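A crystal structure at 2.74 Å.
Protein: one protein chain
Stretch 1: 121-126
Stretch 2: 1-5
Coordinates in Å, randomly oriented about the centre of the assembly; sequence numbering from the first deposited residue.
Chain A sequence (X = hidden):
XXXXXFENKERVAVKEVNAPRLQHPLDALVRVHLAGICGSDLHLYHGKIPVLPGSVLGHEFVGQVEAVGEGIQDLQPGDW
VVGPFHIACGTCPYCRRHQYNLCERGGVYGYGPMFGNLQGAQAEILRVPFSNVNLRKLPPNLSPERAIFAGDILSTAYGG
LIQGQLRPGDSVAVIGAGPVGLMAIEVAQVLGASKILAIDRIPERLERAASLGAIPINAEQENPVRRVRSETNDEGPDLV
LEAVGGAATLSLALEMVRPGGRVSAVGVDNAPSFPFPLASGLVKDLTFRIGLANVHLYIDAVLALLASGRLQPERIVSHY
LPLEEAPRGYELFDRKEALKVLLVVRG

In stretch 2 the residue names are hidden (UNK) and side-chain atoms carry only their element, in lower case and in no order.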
# COMPACT_ATOMS: atom_id res chain seq x y z
N ALA A 121 -13.34 -13.62 -26.26
CA ALA A 121 -14.68 -13.05 -26.25
C ALA A 121 -15.04 -12.39 -27.58
O ALA A 121 -16.22 -12.10 -27.85
CB ALA A 121 -14.84 -12.06 -25.09
N GLN A 122 -14.04 -12.12 -28.39
CA GLN A 122 -14.27 -11.57 -29.73
C GLN A 122 -14.81 -12.68 -30.69
O GLN A 122 -14.13 -13.14 -31.62
CB GLN A 122 -12.98 -10.94 -30.24
CG GLN A 122 -12.61 -9.68 -29.46
CD GLN A 122 -11.17 -9.27 -29.59
OE1 GLN A 122 -10.42 -9.76 -30.44
NE2 GLN A 122 -10.76 -8.32 -28.74
N ALA A 123 -16.03 -13.10 -30.43
CA ALA A 123 -16.60 -14.28 -31.04
C ALA A 123 -18.09 -14.30 -30.73
O ALA A 123 -18.57 -13.59 -29.85
CB ALA A 123 -15.94 -15.50 -30.47
N GLU A 124 -18.83 -15.13 -31.45
CA GLU A 124 -20.27 -15.12 -31.34
C GLU A 124 -20.75 -15.79 -30.07
O GLU A 124 -21.80 -15.41 -29.53
CB GLU A 124 -20.90 -15.80 -32.54
CG GLU A 124 -20.66 -15.12 -33.86
CD GLU A 124 -21.40 -15.82 -34.98
OE1 GLU A 124 -22.64 -15.76 -34.93
OE2 GLU A 124 -20.74 -16.45 -35.85
N ILE A 125 -20.00 -16.78 -29.60
CA ILE A 125 -20.33 -17.50 -28.36
C ILE A 125 -19.14 -17.53 -27.39
O ILE A 125 -17.99 -17.75 -27.80
CB ILE A 125 -20.75 -18.97 -28.62
CG1 ILE A 125 -21.81 -19.08 -29.73
CG2 ILE A 125 -21.28 -19.62 -27.34
CD1 ILE A 125 -23.17 -18.52 -29.36
N LEU A 126 -19.43 -17.35 -26.11
CA LEU A 126 -18.42 -17.46 -25.07
C LEU A 126 -18.82 -18.48 -24.00
O LEU A 126 -19.95 -18.46 -23.54
CB LEU A 126 -18.21 -16.09 -24.44
CG LEU A 126 -17.09 -15.94 -23.42
CD1 LEU A 126 -15.75 -16.07 -24.12
CD2 LEU A 126 -17.22 -14.60 -22.70
N UNK A 1 -18.89 -20.88 -35.78
CA UNK A 1 -18.70 -19.60 -35.05
C UNK A 1 -17.76 -18.69 -35.81
O UNK A 1 -16.64 -19.08 -36.13
c UNK A 1 -18.11 -19.86 -33.65
s UNK A 1 -17.91 -18.97 -31.00
c UNK A 1 -16.38 -19.86 -31.20
c UNK A 1 -18.87 -19.21 -32.50
N UNK A 2 -18.20 -17.47 -36.07
CA UNK A 2 -17.27 -16.42 -36.45
C UNK A 2 -16.53 -16.00 -35.18
O UNK A 2 -17.13 -15.92 -34.10
n UNK A 2 -15.84 -17.32 -40.76
c UNK A 2 -18.09 -16.17 -39.46
c UNK A 2 -18.81 -15.42 -38.33
c UNK A 2 -17.99 -15.21 -37.05
n UNK A 2 -15.03 -15.27 -41.28
c UNK A 2 -15.97 -16.00 -40.73
n UNK A 2 -17.01 -15.43 -40.12
N UNK A 3 -15.22 -15.78 -35.30
CA UNK A 3 -14.37 -15.42 -34.18
C UNK A 3 -13.07 -14.79 -34.64
O UNK A 3 -12.49 -15.21 -35.62
c UNK A 3 -14.08 -16.64 -33.34
N UNK A 4 -12.60 -13.77 -33.91
CA UNK A 4 -11.29 -13.16 -34.20
C UNK A 4 -10.21 -14.05 -33.61
O UNK A 4 -10.31 -14.42 -32.43
c UNK A 4 -9.81 -11.17 -33.87
c UNK A 4 -11.14 -11.79 -33.53
c UNK A 4 -12.27 -10.86 -33.93
N UNK A 5 -9.19 -14.40 -34.40
CA UNK A 5 -8.08 -15.24 -33.90
C UNK A 5 -6.72 -14.60 -34.17
O UNK A 5 -6.56 -13.86 -35.14
c UNK A 5 -8.08 -16.67 -34.52
c UNK A 5 -7.60 -16.64 -35.96
c UNK A 5 -9.45 -17.29 -34.47

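Position 1 carries four side-chain atoms in an unbranched chain: two carbons, a sulfur and a terminal carbon. The sulfur lies 3.3 Å from the backbone N of Ile-125, close enough for a weak hydrogen bond from that amide, and it also packs 3.7 Å from CB of Ile-125 and 4.0 Å from CB of Ala-123. A thioether flanked by carbons in this order, at the first residue of the chain, is methionine, Met-1. Its chi1, at -128°, lies between wells.

Position 2 has seven side-chain atoms: three carbons, a nitrogen, and then a carbon bearing two more nitrogens. Its CB lies 3.2 Å from OE2 of Glu-124; the CA-to-CB bond points sideways, while the end of the chain leads away from stretch 1 and is hydrogen-bonded elsewhere in the structure. The branched, nitrogen-rich end is a guanidinium group, and the residue is Arg-2. What engages stretch 1 is mainly the backbone: N of Arg-2 donates to OE2 of Glu-124 at 2.7 Å, and O of Arg-2 accepts from N of Glu-124 at 3.2 Å.

At position 3 the side chain is a single carbon, 3.6 Å from CB of Ala-123. One carbon and nothing beyond it identifies alanine, Ala-3. Two short side chains thus meet where the backbones are nearest, with the CA atoms of Ala-3 and Ala-123 4.0 Å apart.

Position 4 shows three carbons, one carrying the other two. Its CA-to-CB bond points toward stretch 1, and one of its terminal carbons comes within 3.8 Å of OE1 of Gln-122. Branching at the first side-chain carbon, with no heteroatom, gives valine, Val-4, in the t rotamer. Its backbone N donates to O of Gln-122 at 2.8 Å, in nearly straight geometry.

Position 5 has the same three-carbon branched pattern, but its CA-to-CB bond points away and it touches nothing on stretch 1; it is Val-5, with chi1 in the m well.

The two segments run in nearly opposite directions and are joined by a single beta bridge between Ala-123 and Ala-3. Around it, the amides of Val-4 and Glu-124 donate to O of Gln-122 and O of Arg-2, and each of these oxygens also receives a CA-H contact, at 3.4 Å from CA of Ala-3 and 3.5 Å from CA of Ala-123 respectively. The Glu-124 carboxylate adds a side-chain acceptor for the amide of Arg-2, while Met-1 packs its sulfur against Ala-123 and Ile-125. The backbone pairing is thus confined to one bridge, and these side-chain contacts lie beside it, on the side of the chain start.

Stretch 2, residues 1-5: MRAVV
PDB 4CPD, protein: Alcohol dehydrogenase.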